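Side-chain contacts in amino acid ABC transporter, periplasmic amino acid-binding protein (Brucella ovis, PDB 4Z9N), which binds glutathione in its pocket and probably serves as the periplasmic solute-binding component of an amino acid ABC transporter: residues 73-76 and 77-80; 241-244 and 245-249. All coordinates share one frame; numbering follows the deposited sequence.

Interaction 1 (73-76 and 77-80). With GSH (glutathione), chain U.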
ATOM      1  N   ARG D  73      12.420 -20.199  -2.459  1.00 18.45           N
ATOM      2  CA  ARG D  73      11.127 -19.680  -1.995  1.00 17.73           C
ATOM      3  C   ARG D  73      10.149 -19.350  -3.131  1.00 17.48           C
ATOM      4  O   ARG D  73       8.949 -19.623  -3.023  1.00 17.58           O
ATOM      5  CB  ARG D  73      11.337 -18.440  -1.114  1.00 16.67           C
ATOM      6  CG  ARG D  73      12.194 -17.340  -1.770  1.00 16.61           C
ATOM      7  CD  ARG D  73      12.441 -16.145  -0.842  1.00 16.07           C
ATOM      8  NE  ARG D  73      13.626 -15.399  -1.284  1.00 15.59           N
ATOM      9  CZ  ARG D  73      13.896 -14.128  -0.986  1.00 14.13           C
ATOM     10  NH1 ARG D  73      13.049 -13.397  -0.262  1.00 13.49           N
ATOM     11  NH2 ARG D  73      15.019 -13.580  -1.436  1.00 14.83           N
ATOM     12  N   PHE D  74      10.630 -18.764  -4.227  1.00 17.23           N
ATOM     13  CA  PHE D  74       9.680 -18.374  -5.274  1.00 17.00           C
ATOM     14  C   PHE D  74       9.192 -19.609  -6.057  1.00 20.80           C
ATOM     15  O   PHE D  74       8.019 -19.686  -6.424  1.00 21.42           O
ATOM     16  CB  PHE D  74      10.304 -17.321  -6.202  1.00 19.12           C
ATOM     17  CG  PHE D  74      10.710 -16.074  -5.482  1.00 18.09           C
ATOM     18  CD1 PHE D  74       9.752 -15.270  -4.877  1.00 17.77           C
ATOM     19  CD2 PHE D  74      12.058 -15.753  -5.338  1.00 18.71           C
ATOM     20  CE1 PHE D  74      10.113 -14.124  -4.178  1.00 15.30           C
ATOM     21  CE2 PHE D  74      12.444 -14.616  -4.649  1.00 17.80           C
ATOM     22  CZ  PHE D  74      11.473 -13.793  -4.058  1.00 17.01           C
ATOM     23  N   THR D  75      10.093 -20.563  -6.286  0.66 21.70           N
ATOM     24  CA  THR D  75       9.760 -21.781  -7.017  0.66 23.41           C
ATOM     25  C   THR D  75       8.656 -22.547  -6.289  0.66 25.59           C
ATOM     26  O   THR D  75       7.711 -23.038  -6.907  0.66 21.47           O
ATOM     27  CB  THR D  75      10.989 -22.694  -7.190  0.66 23.48           C
ATOM     28  OG1 THR D  75      12.038 -21.960  -7.833  0.66 22.88           O
ATOM     29  CG2 THR D  75      10.634 -23.911  -8.030  0.66 23.06           C
ATOM     30  N   ALA D  76       8.786 -22.617  -4.967  1.00 22.07           N
ATOM     31  CA  ALA D  76       7.825 -23.322  -4.121  1.00 24.91           C
ATOM     32  C   ALA D  76       6.426 -22.727  -4.271  1.00 23.64           C
ATOM     33  O   ALA D  76       5.439 -23.450  -4.251  1.00 21.12           O
ATOM     34  CB  ALA D  76       8.261 -23.278  -2.657  1.00 20.69           C
ATOM     35  N   LEU D  77       6.339 -21.407  -4.423  1.00 19.28           N
ATOM     36  CA  LEU D  77       5.040 -20.767  -4.594  1.00 18.80           C
ATOM     37  C   LEU D  77       4.538 -20.938  -6.034  1.00 23.93           C
ATOM     38  O   LEU D  77       3.364 -21.239  -6.258  1.00 19.74           O
ATOM     39  CB  LEU D  77       5.117 -19.285  -4.219  1.00 17.48           C
ATOM     40  CG  LEU D  77       3.842 -18.434  -4.310  1.00 16.93           C
ATOM     41  CD1 LEU D  77       2.730 -18.978  -3.411  1.00 18.47           C
ATOM     42  CD2 LEU D  77       4.145 -16.979  -3.954  1.00 18.07           C
ATOM     43  N   GLN D  78       5.431 -20.765  -7.007  1.00 20.43           N
ATOM     44  CA  GLN D  78       5.047 -20.892  -8.414  1.00 19.93           C
ATOM     45  C   GLN D  78       4.527 -22.280  -8.732  1.00 24.88           C
ATOM     46  O   GLN D  78       3.630 -22.440  -9.552  1.00 26.88           O
ATOM     47  CB  GLN D  78       6.234 -20.580  -9.331  1.00 21.73           C
ATOM     48  CG  GLN D  78       6.691 -19.134  -9.311  1.00 20.24           C
ATOM     49  CD  GLN D  78       8.016 -18.956 -10.048  1.00 26.06           C
ATOM     50  OE1 GLN D  78       8.228 -17.969 -10.759  1.00 27.15           O
ATOM     51  NE2 GLN D  78       8.903 -19.925  -9.893  1.00 22.67           N
ATOM     52  N   SER D  79       5.098 -23.283  -8.080  1.00 22.07           N
ATOM     53  CA  SER D  79       4.801 -24.670  -8.410  1.00 23.69           C
ATOM     54  C   SER D  79       3.479 -25.102  -7.779  1.00 25.02           C
ATOM     55  O   SER D  79       2.900 -26.123  -8.152  1.00 25.49           O
ATOM     56  CB  SER D  79       5.927 -25.585  -7.935  1.00 24.63           C
ATOM     57  OG  SER D  79       5.847 -25.772  -6.525  1.00 24.61           O
ATOM     58  N   GLY D  80       3.011 -24.328  -6.812  1.00 22.81           N
ATOM     59  CA  GLY D  80       1.816 -24.700  -6.080  1.00 24.52           C
ATOM     60  C   GLY D  80       2.103 -25.473  -4.806  1.00 26.28           C
ATOM     61  O   GLY D  80       1.178 -25.880  -4.097  1.00 27.02           O
TER
HETATM   62  N1  GSH U 401      14.245  -9.244   2.113  1.00 12.03           N
HETATM   63  CA1 GSH U 401      15.385  -9.729   1.334  1.00 10.27           C
HETATM   64  C1  GSH U 401      14.856 -10.379   0.057  1.00 12.10           C
HETATM   65  O11 GSH U 401      15.676 -10.736  -0.834  1.00 15.66           O
HETATM   66  O12 GSH U 401      13.619 -10.568  -0.109  1.00 11.89           O
HETATM   67  CB1 GSH U 401      16.205 -10.779   2.102  1.00  9.38           C
HETATM   68  CG1 GSH U 401      15.292 -11.972   2.444  1.00 10.87           C
HETATM   69  CD1 GSH U 401      16.154 -13.114   2.972  1.00 16.59           C
HETATM   70  OE1 GSH U 401      16.141 -14.195   2.471  1.00 17.25           O
HETATM   71  N2  GSH U 401      16.991 -12.853   4.119  1.00 15.97           N
HETATM   72  CA2 GSH U 401      17.829 -13.935   4.603  1.00 18.95           C
HETATM   73  C2  GSH U 401      17.003 -15.133   5.094  1.00 16.60           C
HETATM   74  O2  GSH U 401      15.851 -15.069   5.385  1.00 16.80           O
HETATM   75  CB2 GSH U 401      18.828 -13.415   5.642  1.00 18.47           C
HETATM   76  SG2 GSH U 401      18.025 -12.952   7.201  1.00 23.59           S
HETATM   77  N3  GSH U 401      17.687 -16.408   5.146  1.00 16.84           N
HETATM   78  CA3 GSH U 401      16.983 -17.581   5.587  1.00 20.58           C
HETATM   79  C3  GSH U 401      17.178 -18.682   4.545  1.00 19.23           C
HETATM   80  O31 GSH U 401      16.851 -19.860   4.844  1.00 23.49           O
HETATM   81  O32 GSH U 401      17.645 -18.413   3.395  1.00 19.53           O
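R73 is rooted in helix 73-78, where its carbonyl oxygen takes a weak bond from L77 N, yet its side chain leaves the helix for the glutathione pocket. There the guanidinium meets the carboxylate on the glutamyl end of glutathione as a two-pronged pair: R73 NH1 lies 2.9 Å from GSH O12, and R73 NH2 3.0 Å from GSH O11, the second bond being almost perfectly straight at 179°. CG of R73 sits between the backbone N and carbonyl carbon (chi1 53°), and the chain then runs out extended from CG to NE, carrying the flat group to the ligand. F74 CZ lies 3.8 Å above one face of this group, toward its rim, while GSH OE1 lies over the opposite face. A70 O, T89 OG1 and G140 O take further N-H groups of R73, fixing its rotation, and R95 also binds glutathione.

Behind the arginine the helix runs on in ordinary fashion. Q78 N donates to F74 O at 2.9 Å, and S79 N to T75 O at 2.9 Å; L77 N makes a second weak bond, to F74 O. The buried L77 packs on L85 and L101, its carbonyl bonded to R218. At G80 the backbone turns to positive phi (93°), and its N reaches L77 O at 3.2 Å, while S79 OG receives the N-H of E81. An arginine gripping the ligand's alpha-carboxylate end-on is the hallmark of the amino-acid site in family 3 solute-binding proteins.

Interaction 2 (241-244 and 245-249)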
ATOM      1  N   TYR D 241      -8.774   0.210  15.911  1.00 16.46           N
ATOM      2  CA  TYR D 241     -10.021   0.340  16.654  1.00 18.40           C
ATOM      3  C   TYR D 241      -9.930  -0.227  18.079  1.00 21.07           C
ATOM      4  O   TYR D 241     -10.931  -0.289  18.779  1.00 21.78           O
ATOM      5  CB  TYR D 241     -11.173  -0.342  15.905  1.00 20.30           C
ATOM      6  CG  TYR D 241     -11.470   0.185  14.507  1.00 25.15           C
ATOM      7  CD1 TYR D 241     -11.046   1.438  14.097  1.00 30.73           C
ATOM      8  CD2 TYR D 241     -12.196  -0.581  13.604  1.00 29.86           C
ATOM      9  CE1 TYR D 241     -11.340   1.913  12.817  1.00 32.98           C
ATOM     10  CE2 TYR D 241     -12.492  -0.116  12.331  1.00 31.55           C
ATOM     11  CZ  TYR D 241     -12.061   1.132  11.942  1.00 34.95           C
ATOM     12  OH  TYR D 241     -12.355   1.589  10.668  1.00 36.56           O
ATOM     13  N   GLY D 242      -8.734  -0.605  18.516  1.00 19.89           N
ATOM     14  CA  GLY D 242      -8.536  -1.088  19.875  1.00 19.82           C
ATOM     15  C   GLY D 242      -9.152  -2.452  20.154  1.00 22.24           C
ATOM     16  O   GLY D 242      -9.518  -2.759  21.300  1.00 24.18           O
ATOM     17  N   ILE D 243      -9.265  -3.266  19.102  1.00 20.49           N
ATOM     18  CA  ILE D 243      -9.798  -4.616  19.214  1.00 20.82           C
ATOM     19  C   ILE D 243      -8.642  -5.585  19.367  1.00 21.25           C
ATOM     20  O   ILE D 243      -7.750  -5.649  18.508  1.00 23.04           O
ATOM     21  CB  ILE D 243     -10.667  -4.997  17.999  1.00 20.95           C
ATOM     22  CG1 ILE D 243     -11.804  -4.000  17.835  1.00 20.36           C
ATOM     23  CG2 ILE D 243     -11.253  -6.411  18.189  1.00 21.99           C
ATOM     24  CD1 ILE D 243     -12.422  -4.034  16.462  1.00 21.69           C
ATOM     25  N   THR D 244      -8.668  -6.336  20.458  1.00 23.91           N
ATOM     26  CA  THR D 244      -7.567  -7.215  20.821  1.00 26.26           C
ATOM     27  C   THR D 244      -8.051  -8.651  20.971  1.00 27.37           C
ATOM     28  O   THR D 244      -9.256  -8.914  21.010  1.00 25.84           O
ATOM     29  CB  THR D 244      -6.907  -6.764  22.141  1.00 22.97           C
ATOM     30  OG1 THR D 244      -7.847  -6.895  23.214  1.00 24.91           O
ATOM     31  CG2 THR D 244      -6.463  -5.310  22.049  1.00 25.91           C
ATOM     32  N   GLN D 245      -7.108  -9.578  21.069  1.00 26.22           N
ATOM     33  CA  GLN D 245      -7.439 -10.981  21.297  1.00 24.70           C
ATOM     34  C   GLN D 245      -8.302 -11.136  22.545  1.00 26.91           C
ATOM     35  O   GLN D 245      -9.248 -11.930  22.568  1.00 28.16           O
ATOM     36  CB  GLN D 245      -6.162 -11.806  21.433  1.00 29.12           C
ATOM     37  CG  GLN D 245      -6.371 -13.310  21.505  1.00 32.15           C
ATOM     38  CD  GLN D 245      -5.054 -14.066  21.486  1.00 33.38           C
ATOM     39  OE1 GLN D 245      -4.104 -13.691  22.177  1.00 34.44           O
ATOM     40  NE2 GLN D 245      -4.985 -15.131  20.688  1.00 29.09           N
ATOM     41  N   ALA D 246      -7.980 -10.361  23.575  1.00 27.59           N
ATOM     42  CA  ALA D 246      -8.657 -10.486  24.862  1.00 29.98           C
ATOM     43  C   ALA D 246     -10.052  -9.871  24.868  1.00 32.70           C
ATOM     44  O   ALA D 246     -10.930 -10.328  25.609  1.00 32.66           O
ATOM     45  CB  ALA D 246      -7.807  -9.860  25.957  1.00 33.56           C
ATOM     46  N   ASN D 247     -10.281  -8.844  24.054  1.00 31.58           N
ATOM     47  CA  ASN D 247     -11.558  -8.137  24.177  1.00 29.53           C
ATOM     48  C   ASN D 247     -12.490  -8.293  22.982  1.00 28.71           C
ATOM     49  O   ASN D 247     -13.596  -7.765  22.999  1.00 29.50           O
ATOM     50  CB  ASN D 247     -11.322  -6.644  24.459  1.00 28.96           C
ATOM     51  CG  ASN D 247     -10.812  -5.853  23.247  1.00 26.47           C
ATOM     52  OD1 ASN D 247     -10.842  -6.309  22.098  1.00 25.15           O
ATOM     53  ND2 ASN D 247     -10.348  -4.631  23.515  1.00 26.05           N
ATOM     54  N   VAL D 248     -12.048  -8.998  21.943  1.00 27.32           N
ATOM     55  CA  VAL D 248     -12.836  -9.050  20.710  1.00 26.45           C
ATOM     56  C   VAL D 248     -14.238  -9.649  20.921  1.00 28.73           C
ATOM     57  O   VAL D 248     -15.198  -9.233  20.270  1.00 30.78           O
ATOM     58  CB  VAL D 248     -12.076  -9.808  19.604  1.00 24.91           C
ATOM     59  CG1 VAL D 248     -11.825 -11.253  20.001  1.00 29.32           C
ATOM     60  CG2 VAL D 248     -12.838  -9.718  18.291  1.00 25.64           C
ATOM     61  N   GLU D 249     -14.377 -10.609  21.827  1.00 30.44           N
ATOM     62  CA  GLU D 249     -15.698 -11.188  22.041  1.00 32.61           C
ATOM     63  C   GLU D 249     -16.622 -10.129  22.622  1.00 35.32           C
ATOM     64  O   GLU D 249     -17.789 -10.059  22.258  1.00 39.10           O
ATOM     65  CB  GLU D 249     -15.635 -12.417  22.952  1.00 44.38           C
ATOM     66  CG  GLU D 249     -16.989 -13.109  23.158  1.00 51.29           C
ATOM     67  CD  GLU D 249     -17.528 -13.778  21.900  1.00 53.96           C
ATOM     68  OE1 GLU D 249     -16.736 -14.033  20.969  1.00 51.36           O
ATOM     69  OE2 GLU D 249     -18.745 -14.062  21.857  1.00 58.72           O
TER
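N247 lays its amide across the side chain of T244 at about a right angle, with N247 CG 3.1 Å from T244 OG1. The amide works at both ends. Its ND2 reaches back to G242 O at 3.0 Å in a nearly straight bond (174°) that lies in the carbonyl plane and in the plane of the amide itself. Its OD1 receives T244 N at 2.7 Å, the donor standing well above the plane of that C=O. With chi1 at 73°, N247 CG is tucked between its own backbone N and carbonyl carbon, which folds the amide back over the preceding residues; a bond at each end of the amide fixes its rotation.

T244 returns the favour. Its OG1 accepts the backbone N of N247 at 3.2 Å; T244 O also accepts that backbone N, and more weakly V248 N. Side chain bonds to backbone in each direction, three residues apart, a reciprocal exchange within the turn that leads into helix 248-251. I243 CG2 and V248 CG2 touch at 3.7 Å, their side chains crossing at about a right angle.

G242, at positive phi, is the C-prime residue of a Schellman motif closing helix 222-240. The turn thus joins that helix to helix 248-251, with I243 resting on helix 257-262, V248 on helix 281-289, and I243 O bonded to N291.

How the interactions relate
Read from the N terminus, interaction 1 comes first, within helix 73-78, which links strands 63-67 and 84-85 of the parallel sheet. Interaction 2 follows far along the chain, in the turn between helices 222-240 and 248-251. The two are in series: neither nests in nor crosses the other, and each joins residues that follow on directly, closing no more than a local turn. The centres of interactions 1 and 2 are about 35 Å apart. The nearest atoms of interactions 1 and 2 are about 26 Å apart. Interaction 1 ties the sheet to the glutathione pocket, whereas interaction 2 joins helix 222-240 to helix 248-251, with I243 and V248 lying against helices 257-262 and 281-289.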